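Local atomic coordinates of lectin (PDB entry 4HR6), a protein that binds galactosides through ricin-type beta-trefoil lectin domains and is a nontoxic, three-chain homologue of type II ribosome-inactivating proteins. Residues S13-L18 with N108-S113; A17-V22 with Y36-Q41; R32-P37 with S113-M118; L61-S66 with I85-S90; D102-S107 with A125-R130. All blocks are in the same frame, centred on the assembly; numbering follows the deposited sequence.

In the fold
All five contacts lie in the first ricin-type beta-trefoil domain. Interactions 2 and 3, with centres 9 Å apart, share Y36 and P37 and both touch the galactoside. Interaction 1 shares A17 and L18 with interaction 2 and S113 with interaction 3, and the side chain of R112 stands about 7 Å from the sugar. It joins interaction 5 through R15 NE and S107 O. Interactions 4 and 5 repeat one theme, a tryptophan N-H bonded to a leucine carbonyl; their centres are 12 Å apart. Interaction 3 meets both, M118 reaching T63 and W87, and T117 O pairing with T106 N. The side chains of L61 and S107 are about 13 and 14 Å from the sugar.

Interaction 1 (S13-L18 with N108-S113); sequences SGRDAL and NKATRS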
# COMPACT_ATOMS: atom_id res chain seq x y z
N SER C 13 -16.55 2.95 7.73
CA SER C 13 -16.30 2.47 9.08
C SER C 13 -15.32 3.39 9.78
O SER C 13 -14.65 4.21 9.15
CB SER C 13 -15.82 1.02 9.06
OG SER C 13 -14.53 0.88 8.48
N GLY C 14 -15.27 3.29 11.11
CA GLY C 14 -14.36 4.13 11.89
C GLY C 14 -14.18 3.69 13.34
O GLY C 14 -13.80 2.53 13.61
N ARG C 15 -14.45 4.63 14.25
CA ARG C 15 -14.37 4.41 15.70
C ARG C 15 -14.60 2.97 16.12
O ARG C 15 -15.69 2.42 15.93
CB ARG C 15 -15.40 5.29 16.40
CG ARG C 15 -14.83 6.53 17.05
CD ARG C 15 -14.40 6.28 18.49
NE ARG C 15 -14.68 7.45 19.31
CZ ARG C 15 -14.42 7.56 20.61
NH1 ARG C 15 -14.71 8.69 21.24
NH2 ARG C 15 -13.86 6.56 21.27
N ASP C 16 -13.57 2.36 16.69
CA ASP C 16 -13.66 0.99 17.18
C ASP C 16 -14.18 -0.02 16.15
O ASP C 16 -14.64 -1.10 16.51
CB ASP C 16 -14.50 0.95 18.48
CG ASP C 16 -13.66 1.26 19.73
OD1 ASP C 16 -13.34 0.31 20.47
OD2 ASP C 16 -13.27 2.44 19.94
N ALA C 17 -14.05 0.31 14.86
CA ALA C 17 -14.44 -0.58 13.75
C ALA C 17 -15.93 -0.62 13.50
O ALA C 17 -16.42 -1.54 12.86
CB ALA C 17 -13.92 -2.00 13.99
N LEU C 18 -16.65 0.38 13.98
CA LEU C 18 -18.09 0.41 13.80
C LEU C 18 -18.44 1.16 12.53
O LEU C 18 -17.65 1.97 12.04
CB LEU C 18 -18.78 1.04 15.01
CG LEU C 18 -18.70 0.17 16.27
CD1 LEU C 18 -18.82 1.02 17.52
CD2 LEU C 18 -19.77 -0.91 16.24
N ASN C 108 -18.27 11.12 19.15
CA ASN C 108 -17.78 11.49 20.48
C ASN C 108 -17.69 10.35 21.49
O ASN C 108 -16.89 10.42 22.43
CB ASN C 108 -18.64 12.62 21.06
CG ASN C 108 -18.36 13.97 20.42
OD1 ASN C 108 -17.22 14.27 20.06
ND2 ASN C 108 -19.39 14.80 20.30
N LYS C 109 -18.50 9.31 21.32
CA LYS C 109 -18.42 8.12 22.18
C LYS C 109 -18.07 6.89 21.35
O LYS C 109 -18.36 6.82 20.16
CB LYS C 109 -19.73 7.91 22.95
CG LYS C 109 -19.79 8.67 24.26
CD LYS C 109 -21.21 8.92 24.74
CE LYS C 109 -21.75 10.26 24.25
NZ LYS C 109 -22.99 10.69 24.97
N ALA C 110 -17.44 5.91 22.00
CA ALA C 110 -17.01 4.69 21.32
C ALA C 110 -18.11 3.64 21.30
O ALA C 110 -17.90 2.52 20.82
CB ALA C 110 -15.76 4.12 22.00
N THR C 111 -19.28 3.99 21.82
CA THR C 111 -20.34 3.01 22.09
C THR C 111 -21.34 2.86 20.94
O THR C 111 -21.62 3.80 20.18
CB THR C 111 -21.06 3.34 23.44
OG1 THR C 111 -21.90 2.24 23.82
CG2 THR C 111 -21.92 4.62 23.35
N ARG C 112 -21.84 1.63 20.80
CA ARG C 112 -22.97 1.31 19.92
C ARG C 112 -24.10 2.35 20.06
O ARG C 112 -24.43 2.78 21.16
CB ARG C 112 -23.48 -0.10 20.28
CG ARG C 112 -24.85 -0.46 19.72
CD ARG C 112 -25.40 -1.71 20.40
NE ARG C 112 -24.73 -2.92 19.94
CZ ARG C 112 -24.71 -4.08 20.60
NH1 ARG C 112 -25.30 -4.20 21.79
NH2 ARG C 112 -24.07 -5.13 20.08
N SER C 113 -24.67 2.74 18.92
CA SER C 113 -25.79 3.69 18.86
C SER C 113 -25.45 5.15 19.25
O SER C 113 -26.35 5.93 19.55
CB SER C 113 -27.00 3.18 19.66
OG SER C 113 -27.31 1.83 19.34
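R15 reaches across the K109-A110 peptide, and its contacts change atom by atom along the chain. CB packs on L35 of strand 33-36. A bend at chi2 (-89°) then places R15 CD 4.2 Å from A110 CA. A second bend, at chi3, turns NE toward S107 O, just ahead of 108-113, and the hydrogen bond between them helps to fix the flat group. R15 CZ lies 3.7 Å from A110 N, so that one face of the guanidinium covers the peptide unit, with K109 C and A110 N over its centre. At the tip the two nitrogens of R15 diverge: NH2 comes within 3.2 Å of A110 CB, while NH1 is 3.0 Å from N108 O at an angle too poor for a hydrogen bond. A long side chain suits this place because it can cover a peptide with its flat end while NE bonds the carbonyl of S107. A110, with its small methyl, fits against the turn, CB lying between R15 NH2 and D16 OD2, the latter 3.6 Å away. L18 CD1 rests against A110 O, 3.7 Å away. The turn itself is tied by A17 N to G14 O and by G14 N to L18 O. D16 takes the positive phi of a type II turn, and A17 with L18 opposite G14 forms a G1 beta bulge, here in the tight turn between strands 7-13 and 19-22 of the trefoil.

Interaction 2 (A17-V22 with Y36-Q41); sequences ALCVDV and YPCGQQ. With AMG (methyl alpha-D-galactopyranoside), chain D.
D21 and Y36 meet beside the galactoside, D21 OD1 lying 3.6 Å from Y36 CB. The carboxylate takes two sugar hydroxyls, O3 donating to D21 OD1 at 2.6 Å and O4 to D21 OD2 at 2.8 Å. Q41 NE2 gives O3 a nearly straight hydrogen bond of 3.1 Å, so this hydroxyl both donates and accepts, and N43 ND2 and G24 N also bond the sugar. The Y36 ring offers an apolar face: sugar C4 lies 3.7 Å above its plane, over the centre. Its CG, anti to the backbone N (chi1 -159°), carries the ring out to the sugar. P37 CD covers the opposite face toward the rim. An aspartate, an amide and an aromatic thus read the hydroxyls and carbon face of galactose.

Behind this first shell, Q44 NE2 bonds D21 OD1. The Y36 backbone forms a hydrogen-bonded antiparallel pair with C19: C19 N to Y36 O and Y36 N to C19 O, each 2.9 Å. The disulfide joins C19 SG to C38 SG at 2.0 Å, and a water bridges A17 O and C38 N. L18 CD2 packs on P37 CD. Strand 19-22 pairs with 33-36, and V20 makes a backbone bond to I12 of strand 7-13.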
# COMPACT_ATOMS: atom_id res chain seq x y z
N ALA C 17 -14.05 0.31 14.86
CA ALA C 17 -14.44 -0.58 13.75
C ALA C 17 -15.93 -0.62 13.50
O ALA C 17 -16.42 -1.54 12.86
CB ALA C 17 -13.92 -2.00 13.99
N LEU C 18 -16.65 0.38 13.98
CA LEU C 18 -18.09 0.41 13.80
C LEU C 18 -18.44 1.16 12.53
O LEU C 18 -17.65 1.97 12.04
CB LEU C 18 -18.78 1.04 15.01
CG LEU C 18 -18.70 0.17 16.27
CD1 LEU C 18 -18.82 1.02 17.52
CD2 LEU C 18 -19.77 -0.91 16.24
N CYS C 19 -19.64 0.89 12.02
CA CYS C 19 -20.10 1.43 10.75
C CYS C 19 -21.11 2.58 10.90
O CYS C 19 -21.93 2.59 11.82
CB CYS C 19 -20.70 0.31 9.91
SG CYS C 19 -19.44 -0.64 9.04
N VAL C 20 -21.02 3.53 9.97
CA VAL C 20 -21.97 4.61 9.84
C VAL C 20 -23.31 4.03 9.34
O VAL C 20 -23.38 3.29 8.35
CB VAL C 20 -21.43 5.71 8.92
CG1 VAL C 20 -22.46 6.80 8.68
CG2 VAL C 20 -20.15 6.30 9.51
N ASP C 21 -24.37 4.36 10.07
CA ASP C 21 -25.64 3.63 9.99
C ASP C 21 -26.75 4.64 10.27
O ASP C 21 -26.72 5.34 11.29
CB ASP C 21 -25.61 2.48 11.02
CG ASP C 21 -26.95 1.77 11.18
OD1 ASP C 21 -26.98 0.52 11.22
OD2 ASP C 21 -27.97 2.47 11.30
N VAL C 22 -27.70 4.76 9.34
CA VAL C 22 -28.82 5.70 9.55
C VAL C 22 -29.83 5.01 10.49
O VAL C 22 -30.36 3.94 10.17
CB VAL C 22 -29.43 6.26 8.23
CG1 VAL C 22 -29.48 5.23 7.12
CG2 VAL C 22 -30.81 6.87 8.48
N TYR C 36 -22.80 1.77 14.47
CA TYR C 36 -23.48 0.51 14.75
C TYR C 36 -22.64 -0.66 14.20
O TYR C 36 -21.95 -0.49 13.20
CB TYR C 36 -24.88 0.52 14.13
CG TYR C 36 -25.85 -0.47 14.74
CD1 TYR C 36 -26.59 -0.14 15.89
CD2 TYR C 36 -26.02 -1.73 14.19
CE1 TYR C 36 -27.47 -1.05 16.46
CE2 TYR C 36 -26.90 -2.65 14.76
CZ TYR C 36 -27.62 -2.30 15.89
OH TYR C 36 -28.49 -3.21 16.44
N PRO C 37 -22.69 -1.84 14.84
CA PRO C 37 -22.02 -3.00 14.28
C PRO C 37 -22.20 -3.13 12.76
O PRO C 37 -23.31 -2.98 12.26
CB PRO C 37 -22.70 -4.17 14.99
CG PRO C 37 -23.12 -3.61 16.31
CD PRO C 37 -23.20 -2.11 16.20
N CYS C 38 -21.10 -3.38 12.05
CA CYS C 38 -21.14 -3.48 10.60
C CYS C 38 -21.88 -4.73 10.20
O CYS C 38 -21.69 -5.79 10.79
CB CYS C 38 -19.73 -3.52 10.01
SG CYS C 38 -18.78 -2.04 10.33
N GLY C 39 -22.74 -4.58 9.20
CA GLY C 39 -23.46 -5.70 8.61
C GLY C 39 -23.84 -5.37 7.18
O GLY C 39 -23.44 -4.33 6.65
N GLN C 40 -24.63 -6.24 6.57
CA GLN C 40 -24.99 -6.08 5.16
C GLN C 40 -26.29 -5.30 4.95
O GLN C 40 -26.81 -5.28 3.84
CB GLN C 40 -25.08 -7.46 4.49
CG GLN C 40 -23.94 -8.40 4.87
CD GLN C 40 -23.41 -9.20 3.68
OE1 GLN C 40 -24.13 -10.01 3.09
NE2 GLN C 40 -22.14 -8.98 3.33
N GLN C 41 -26.80 -4.64 5.99
CA GLN C 41 -28.10 -3.96 5.91
C GLN C 41 -28.02 -2.68 5.09
O GLN C 41 -27.07 -1.91 5.21
CB GLN C 41 -28.69 -3.66 7.31
CG GLN C 41 -27.77 -2.97 8.30
CD GLN C 41 -27.19 -3.94 9.32
OE1 GLN C 41 -26.64 -4.98 8.95
NE2 GLN C 41 -27.33 -3.62 10.60
C1 AMG D . -31.96 -1.89 13.51
C2 AMG D . -31.14 -1.80 12.22
C3 AMG D . -29.70 -1.36 12.50
C4 AMG D . -29.63 -0.12 13.40
C5 AMG D . -30.58 -0.23 14.61
C6 AMG D . -30.68 1.10 15.36
C7 AMG D . -32.47 -3.92 14.69
O1 AMG D . -31.48 -2.95 14.34
O2 AMG D . -31.13 -3.08 11.58
O3 AMG D . -29.03 -1.07 11.26
O4 AMG D . -29.92 1.05 12.63
O5 AMG D . -31.90 -0.63 14.20
O6 AMG D . -30.78 0.86 16.77
O HOH W 1 -18.43 -3.54 13.26

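Interaction 3 (R32-P37 with S113-M118); sequences RLILYP and STNLTM. With AMG (methyl alpha-D-galactopyranoside), chain D.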
# COMPACT_ATOMS: atom_id res chain seq x y z
N ARG C 32 -31.41 10.66 11.92
CA ARG C 32 -30.07 10.75 12.51
C ARG C 32 -29.22 9.52 12.16
O ARG C 32 -29.75 8.43 11.87
CB ARG C 32 -30.18 10.91 14.03
N LEU C 33 -27.90 9.70 12.19
CA LEU C 33 -26.95 8.60 11.88
C LEU C 33 -26.08 8.26 13.08
O LEU C 33 -25.51 9.14 13.73
CB LEU C 33 -26.05 8.91 10.68
CG LEU C 33 -25.98 10.36 10.23
CD1 LEU C 33 -24.56 10.82 9.93
CD2 LEU C 33 -26.91 10.55 9.04
N ILE C 34 -25.95 6.96 13.31
CA ILE C 34 -25.21 6.42 14.44
C ILE C 34 -24.00 5.57 14.00
O ILE C 34 -23.88 5.23 12.82
CB ILE C 34 -26.12 5.52 15.31
CG1 ILE C 34 -26.76 4.41 14.47
CG2 ILE C 34 -27.20 6.36 15.97
CD1 ILE C 34 -27.34 3.27 15.28
N LEU C 35 -23.14 5.24 14.96
CA LEU C 35 -22.24 4.10 14.83
C LEU C 35 -23.01 2.86 15.20
O LEU C 35 -23.76 2.87 16.16
CB LEU C 35 -21.05 4.21 15.78
CG LEU C 35 -19.98 5.27 15.57
CD1 LEU C 35 -18.86 4.99 16.56
CD2 LEU C 35 -19.46 5.28 14.14
N TYR C 36 -22.80 1.77 14.47
CA TYR C 36 -23.48 0.51 14.75
C TYR C 36 -22.64 -0.66 14.20
O TYR C 36 -21.95 -0.49 13.20
CB TYR C 36 -24.88 0.52 14.13
CG TYR C 36 -25.85 -0.47 14.74
CD1 TYR C 36 -26.59 -0.14 15.89
CD2 TYR C 36 -26.02 -1.73 14.19
CE1 TYR C 36 -27.47 -1.05 16.46
CE2 TYR C 36 -26.90 -2.65 14.76
CZ TYR C 36 -27.62 -2.30 15.89
OH TYR C 36 -28.49 -3.21 16.44
N PRO C 37 -22.69 -1.84 14.84
CA PRO C 37 -22.02 -3.00 14.28
C PRO C 37 -22.20 -3.13 12.76
O PRO C 37 -23.31 -2.98 12.26
CB PRO C 37 -22.70 -4.17 14.99
CG PRO C 37 -23.12 -3.61 16.31
CD PRO C 37 -23.20 -2.11 16.20
N SER C 113 -24.67 2.74 18.92
CA SER C 113 -25.79 3.69 18.86
C SER C 113 -25.45 5.15 19.25
O SER C 113 -26.35 5.93 19.55
CB SER C 113 -27.00 3.18 19.66
OG SER C 113 -27.31 1.83 19.34
N THR C 114 -24.17 5.52 19.24
CA THR C 114 -23.77 6.91 19.46
C THR C 114 -24.19 7.81 18.30
O THR C 114 -24.02 7.45 17.14
CB THR C 114 -22.23 7.04 19.58
OG1 THR C 114 -21.77 6.27 20.69
CG2 THR C 114 -21.82 8.51 19.75
N ASN C 115 -24.70 9.00 18.62
CA ASN C 115 -25.06 9.98 17.60
C ASN C 115 -23.80 10.57 16.97
O ASN C 115 -22.87 10.97 17.69
CB ASN C 115 -25.91 11.12 18.19
CG ASN C 115 -27.27 10.64 18.69
OD1 ASN C 115 -27.75 9.57 18.31
ND2 ASN C 115 -27.90 11.44 19.55
N LEU C 116 -23.77 10.61 15.64
CA LEU C 116 -22.65 11.22 14.91
C LEU C 116 -22.90 12.72 14.78
O LEU C 116 -24.03 13.17 14.61
CB LEU C 116 -22.45 10.60 13.52
CG LEU C 116 -22.22 9.09 13.42
CD1 LEU C 116 -21.68 8.75 12.03
CD2 LEU C 116 -21.27 8.58 14.50
N THR C 117 -21.81 13.47 14.83
CA THR C 117 -21.89 14.91 14.94
C THR C 117 -20.76 15.58 14.18
O THR C 117 -19.72 14.97 13.93
CB THR C 117 -21.84 15.34 16.44
OG1 THR C 117 -21.64 16.75 16.54
CG2 THR C 117 -20.71 14.62 17.19
N MET C 118 -20.98 16.84 13.81
CA MET C 118 -19.91 17.70 13.33
C MET C 118 -19.29 18.42 14.54
O MET C 118 -20.00 18.97 15.39
CB MET C 118 -20.44 18.70 12.30
CG MET C 118 -21.08 18.03 11.08
SD MET C 118 -19.97 16.97 10.10
CE MET C 118 -18.81 18.22 9.55
C1 AMG D . -31.96 -1.89 13.51
C2 AMG D . -31.14 -1.80 12.22
C3 AMG D . -29.70 -1.36 12.50
C4 AMG D . -29.63 -0.12 13.40
C5 AMG D . -30.58 -0.23 14.61
C6 AMG D . -30.68 1.10 15.36
C7 AMG D . -32.47 -3.92 14.69
O1 AMG D . -31.48 -2.95 14.34
O2 AMG D . -31.13 -3.08 11.58
O3 AMG D . -29.03 -1.07 11.26
O4 AMG D . -29.92 1.05 12.63
O5 AMG D . -31.90 -0.63 14.20
O6 AMG D . -30.78 0.86 16.77
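L35 and L116 both carry CG anti to the carbonyl carbon (chi1 -69° and -57°), and this brings their branched ends together. L116 CD2 lies 3.7 Å from L35 CG, the two side chains crossing at about a right angle. The other branch of L116, CD1, is 4.1 Å from L33 CD1, again with the chains crossed, so the single leucine wedges between two residues of strand 33-36. I34 holds CG1 in the crowded position between its backbone N and carbonyl carbon (chi1 56°). I34 CG2 meets S113 O and the OD1 of N115, while I34 CD1 extends as far as C6 of the galactoside, 4.0 Å away.

The backbones bridge at I34 and N115. L116 N donates to L33 O at 3.0 Å, nearly along the C=O axis, and S113 N donates to L35 O at 2.9 Å. T114 O receives two hydrogens: L35 N bonds it at 3.2 Å, and I34 CA approaches it at 3.1 Å as a CA-H···O contact. Near S113 N, S113 OG sits at the edge of the Y36 ring, near its plane, 4.0 Å from Y36 CD1. T114 OG1 is satisfied outside the contact, by T111 O.

Leucines suit the inner side, where V20 of strand 19-22 also packs on L116, and serine and asparagine the outer one. I34 and Y36 belong to the galactoside pocket. The bonds L116 N to L33 O, L35 N to T114 O and S113 N to L35 O, together with buried leucine packing, therefore join the strand that carries these pocket residues to 113-118.

Interaction 4 (L61-S66 with I85-S90); sequences LATNNS and ISWDVS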
# COMPACT_ATOMS: atom_id res chain seq x y z
N LEU C 61 -26.71 12.64 2.98
CA LEU C 61 -26.04 13.17 4.16
C LEU C 61 -25.90 14.70 4.18
O LEU C 61 -25.47 15.30 3.19
CB LEU C 61 -24.64 12.54 4.24
CG LEU C 61 -23.84 12.65 5.54
CD1 LEU C 61 -24.39 11.66 6.55
CD2 LEU C 61 -22.35 12.39 5.31
N ALA C 62 -26.23 15.31 5.32
CA ALA C 62 -26.27 16.77 5.42
C ALA C 62 -25.96 17.31 6.81
O ALA C 62 -26.18 16.64 7.83
CB ALA C 62 -27.63 17.29 4.97
N THR C 63 -25.49 18.56 6.84
CA THR C 63 -25.18 19.27 8.07
C THR C 63 -25.48 20.77 7.94
O THR C 63 -24.87 21.48 7.14
CB THR C 63 -23.71 19.06 8.47
OG1 THR C 63 -23.43 19.83 9.65
CG2 THR C 63 -22.74 19.48 7.35
N ASN C 64 -26.44 21.25 8.75
CA ASN C 64 -26.76 22.68 8.85
C ASN C 64 -26.94 23.07 10.31
O ASN C 64 -27.82 22.53 11.00
CB ASN C 64 -28.02 23.01 8.05
CG ASN C 64 -28.24 24.51 7.87
OD1 ASN C 64 -27.29 25.29 7.74
ND2 ASN C 64 -29.50 24.92 7.84
N ASN C 65 -26.12 24.02 10.77
CA ASN C 65 -26.11 24.44 12.18
C ASN C 65 -27.49 24.89 12.65
O ASN C 65 -27.88 24.61 13.78
CB ASN C 65 -25.07 25.55 12.40
CG ASN C 65 -24.72 25.74 13.86
OD1 ASN C 65 -25.08 24.93 14.72
ND2 ASN C 65 -24.00 26.82 14.15
N SER C 66 -28.21 25.57 11.77
CA SER C 66 -29.59 25.99 12.03
C SER C 66 -30.54 24.79 12.02
O SER C 66 -31.21 24.52 13.01
CB SER C 66 -30.04 27.00 10.97
OG SER C 66 -29.09 28.04 10.83
N ILE C 85 -24.74 19.66 1.60
CA ILE C 85 -24.68 18.25 1.20
C ILE C 85 -23.43 17.91 0.37
O ILE C 85 -23.35 16.83 -0.24
CB ILE C 85 -25.97 17.82 0.46
CG1 ILE C 85 -26.31 18.81 -0.66
CG2 ILE C 85 -27.13 17.71 1.43
CD1 ILE C 85 -27.40 18.31 -1.59
N SER C 86 -22.45 18.82 0.37
CA SER C 86 -21.13 18.57 -0.20
C SER C 86 -20.25 17.79 0.79
O SER C 86 -20.33 18.02 2.00
CB SER C 86 -20.43 19.90 -0.52
OG SER C 86 -21.13 20.63 -1.49
N TRP C 87 -19.43 16.89 0.28
CA TRP C 87 -18.49 16.15 1.13
C TRP C 87 -17.15 15.93 0.43
O TRP C 87 -17.08 15.83 -0.80
CB TRP C 87 -19.11 14.83 1.57
CG TRP C 87 -20.37 15.01 2.37
CD1 TRP C 87 -21.65 14.86 1.92
CD2 TRP C 87 -20.46 15.40 3.74
NE1 TRP C 87 -22.54 15.11 2.94
CE2 TRP C 87 -21.84 15.45 4.07
CE3 TRP C 87 -19.52 15.70 4.74
CZ2 TRP C 87 -22.29 15.79 5.34
CZ3 TRP C 87 -19.97 16.04 6.01
CH2 TRP C 87 -21.35 16.09 6.30
N ASP C 88 -16.09 15.89 1.24
CA ASP C 88 -14.75 15.60 0.76
C ASP C 88 -14.12 14.56 1.69
O ASP C 88 -14.21 14.68 2.91
CB ASP C 88 -13.92 16.87 0.71
CG ASP C 88 -12.63 16.72 -0.08
OD1 ASP C 88 -12.36 15.63 -0.62
OD2 ASP C 88 -11.88 17.71 -0.19
N VAL C 89 -13.51 13.53 1.10
CA VAL C 89 -12.75 12.51 1.84
C VAL C 89 -11.26 12.72 1.56
O VAL C 89 -10.85 12.90 0.40
CB VAL C 89 -13.18 11.10 1.41
CG1 VAL C 89 -12.51 10.02 2.25
CG2 VAL C 89 -14.69 10.96 1.50
N SER C 90 -10.46 12.73 2.62
CA SER C 90 -9.00 12.92 2.54
C SER C 90 -8.28 11.60 2.74
O SER C 90 -8.81 10.68 3.38
CB SER C 90 -8.49 13.90 3.61
OG SER C 90 -8.41 13.27 4.90
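A62 and I85 bring the backbones closest, their CA atoms 4.7 Å apart, yet no backbone hydrogen bond joins 61-66 to 85-90. Each main chain has other partners: A62 pairs with V73 and T63 with D84, while W87 pairs with G52. Across the contact, W87 NE1 donates to L61 O at 2.9 Å, with an N-H···O angle of 163°. The carbonyl oxygen lies in the plane of the indole, but the donor stands 65° out of the carbonyl plane.

L61 also touches the same ring over a face. Its CG is anti to the backbone N (chi1 -165°), and L61 CD2 comes over one face of the indole, 3.3 Å from W87 CE2. A CH-pi contact results, with L61 CD2 3.7 Å from the centroid of the W87 six-membered ring, and the two side chains cross at about a right angle. T63 CG2 reaches W87 CH2 at 3.8 Å, approaching obliquely. Beside them the methyl CB of A62 meets I85 CG2 at 3.6 Å, and that same CG2 also lies 3.4 Å from L61 O. M118 of strand 117-120 packs on both T63 and W87. Farther out, the backbone of W87 and V89 is bonded by Q164 of a neighbouring chain.

Tryptophan suits the place because one ring provides both a broad apolar face and an N-H. I85-S86-W87 stands where ricin-type repeats commonly have Q-x-W, with isoleucine in the glutamine position. A leucine carbonyl buried among apolar groups is thus satisfied by the indole, and the leucine branch is held against the ring.

Interaction 5 (D102-S107 with A125-R130); sequences DLALTS and ASQGWR
T106 OG1 is gripped from two sides: it donates to A104 O at 2.8 Å and accepts from Q127 NE2 at 2.9 Å. The amide bond is almost straight, 173°, with OG1 in the plane of the Q127 amide. Q127 reaches it with CG anti to its carbonyl carbon (chi1 -55°) and an extended chain beyond. The same amide is bonded to V120 O through NE2 and to T122 N through OE1, so glutamine, having both donor and acceptor, suits a buried spot among backbone groups.

W129 NE1 donates to L105 O at 3.0 Å. The oxygen lies in the indole plane, while NE1 stands above the carbonyl plane. L105 CD2 covers one face of the indole, 4.1 Å from the centroid of the W129 five-membered ring in a CH-pi contact, the side chains crossing at about a right angle. A water near the ring plane lies 2.8 Å from Q127 O and also approaches L105 O. S107 N closes the other end by bonding S126 O at 3.1 Å. L35 of strand 33-36 packs against both W129 and S107.

Q127-G128-W129 is the Q-x-W signature of ricin-type repeats, its glutamine and tryptophan here both fastening strand 103-106 into the beta-trefoil core.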
# COMPACT_ATOMS: atom_id res chain seq x y z
N ASP C 102 -13.67 24.21 9.30
CA ASP C 102 -13.09 23.90 10.60
C ASP C 102 -13.66 22.62 11.21
O ASP C 102 -13.12 22.12 12.19
CB ASP C 102 -13.31 25.07 11.56
CG ASP C 102 -12.63 26.33 11.07
OD1 ASP C 102 -11.44 26.27 10.70
OD2 ASP C 102 -13.30 27.39 11.06
N LEU C 103 -14.72 22.10 10.61
CA LEU C 103 -15.46 20.99 11.18
C LEU C 103 -15.13 19.66 10.50
O LEU C 103 -14.52 19.64 9.42
CB LEU C 103 -16.96 21.28 11.12
CG LEU C 103 -17.40 22.47 12.00
CD1 LEU C 103 -18.74 23.03 11.55
CD2 LEU C 103 -17.44 22.07 13.47
N ALA C 104 -15.54 18.55 11.13
CA ALA C 104 -15.23 17.22 10.63
C ALA C 104 -16.13 16.18 11.28
O ALA C 104 -16.50 16.32 12.45
CB ALA C 104 -13.78 16.88 10.92
N LEU C 105 -16.48 15.14 10.53
CA LEU C 105 -17.39 14.13 11.03
C LEU C 105 -16.77 13.43 12.23
O LEU C 105 -15.61 13.00 12.18
CB LEU C 105 -17.72 13.12 9.92
CG LEU C 105 -18.74 12.02 10.26
CD1 LEU C 105 -20.12 12.62 10.46
CD2 LEU C 105 -18.77 10.96 9.16
N THR C 106 -17.54 13.33 13.31
CA THR C 106 -17.03 12.85 14.60
C THR C 106 -18.00 11.90 15.28
O THR C 106 -19.20 11.95 15.05
CB THR C 106 -16.79 14.02 15.56
OG1 THR C 106 -16.09 15.06 14.88
CG2 THR C 106 -15.99 13.57 16.79
N SER C 107 -17.45 11.00 16.09
CA SER C 107 -18.24 10.14 16.94
C SER C 107 -17.67 10.23 18.35
O SER C 107 -16.73 9.52 18.70
CB SER C 107 -18.21 8.70 16.44
OG SER C 107 -19.02 7.88 17.26
N ALA C 125 -8.77 10.25 16.73
CA ALA C 125 -9.19 8.92 16.33
C ALA C 125 -10.71 8.82 16.23
O ALA C 125 -11.24 7.99 15.48
CB ALA C 125 -8.66 7.87 17.30
N SER C 126 -11.41 9.66 16.98
CA SER C 126 -12.87 9.76 16.89
C SER C 126 -13.31 10.48 15.61
O SER C 126 -14.50 10.49 15.28
CB SER C 126 -13.42 10.48 18.13
OG SER C 126 -12.83 11.77 18.25
N GLN C 127 -12.35 11.10 14.90
CA GLN C 127 -12.60 11.75 13.60
C GLN C 127 -11.95 11.04 12.38
O GLN C 127 -11.78 11.64 11.32
CB GLN C 127 -12.12 13.20 13.69
CG GLN C 127 -12.76 13.95 14.86
CD GLN C 127 -12.40 15.42 14.90
OE1 GLN C 127 -11.22 15.78 14.90
NE2 GLN C 127 -13.42 16.28 14.93
N GLY C 128 -11.59 9.77 12.55
CA GLY C 128 -10.92 9.00 11.50
C GLY C 128 -11.86 7.98 10.89
O GLY C 128 -12.54 7.24 11.61
N TRP C 129 -11.90 7.94 9.57
CA TRP C 129 -12.83 7.04 8.88
C TRP C 129 -12.17 6.33 7.71
O TRP C 129 -11.30 6.88 7.06
CB TRP C 129 -14.04 7.84 8.37
CG TRP C 129 -14.68 8.67 9.41
CD1 TRP C 129 -14.46 9.99 9.66
CD2 TRP C 129 -15.66 8.24 10.35
NE1 TRP C 129 -15.24 10.41 10.70
CE2 TRP C 129 -15.99 9.35 11.15
CE3 TRP C 129 -16.30 7.02 10.60
CZ2 TRP C 129 -16.92 9.29 12.17
CZ3 TRP C 129 -17.23 6.94 11.62
CH2 TRP C 129 -17.54 8.08 12.40
N ARG C 130 -12.61 5.09 7.46
CA ARG C 130 -12.26 4.32 6.28
C ARG C 130 -13.48 4.18 5.36
O ARG C 130 -14.47 3.50 5.70
CB ARG C 130 -11.80 2.91 6.66
CG ARG C 130 -11.38 2.08 5.46
CD ARG C 130 -11.35 0.60 5.81
NE ARG C 130 -10.28 0.28 6.75
CZ ARG C 130 -10.12 -0.89 7.35
NH1 ARG C 130 -10.98 -1.88 7.13
NH2 ARG C 130 -9.11 -1.07 8.20
O HOH W 2 -13.75 13.09 9.89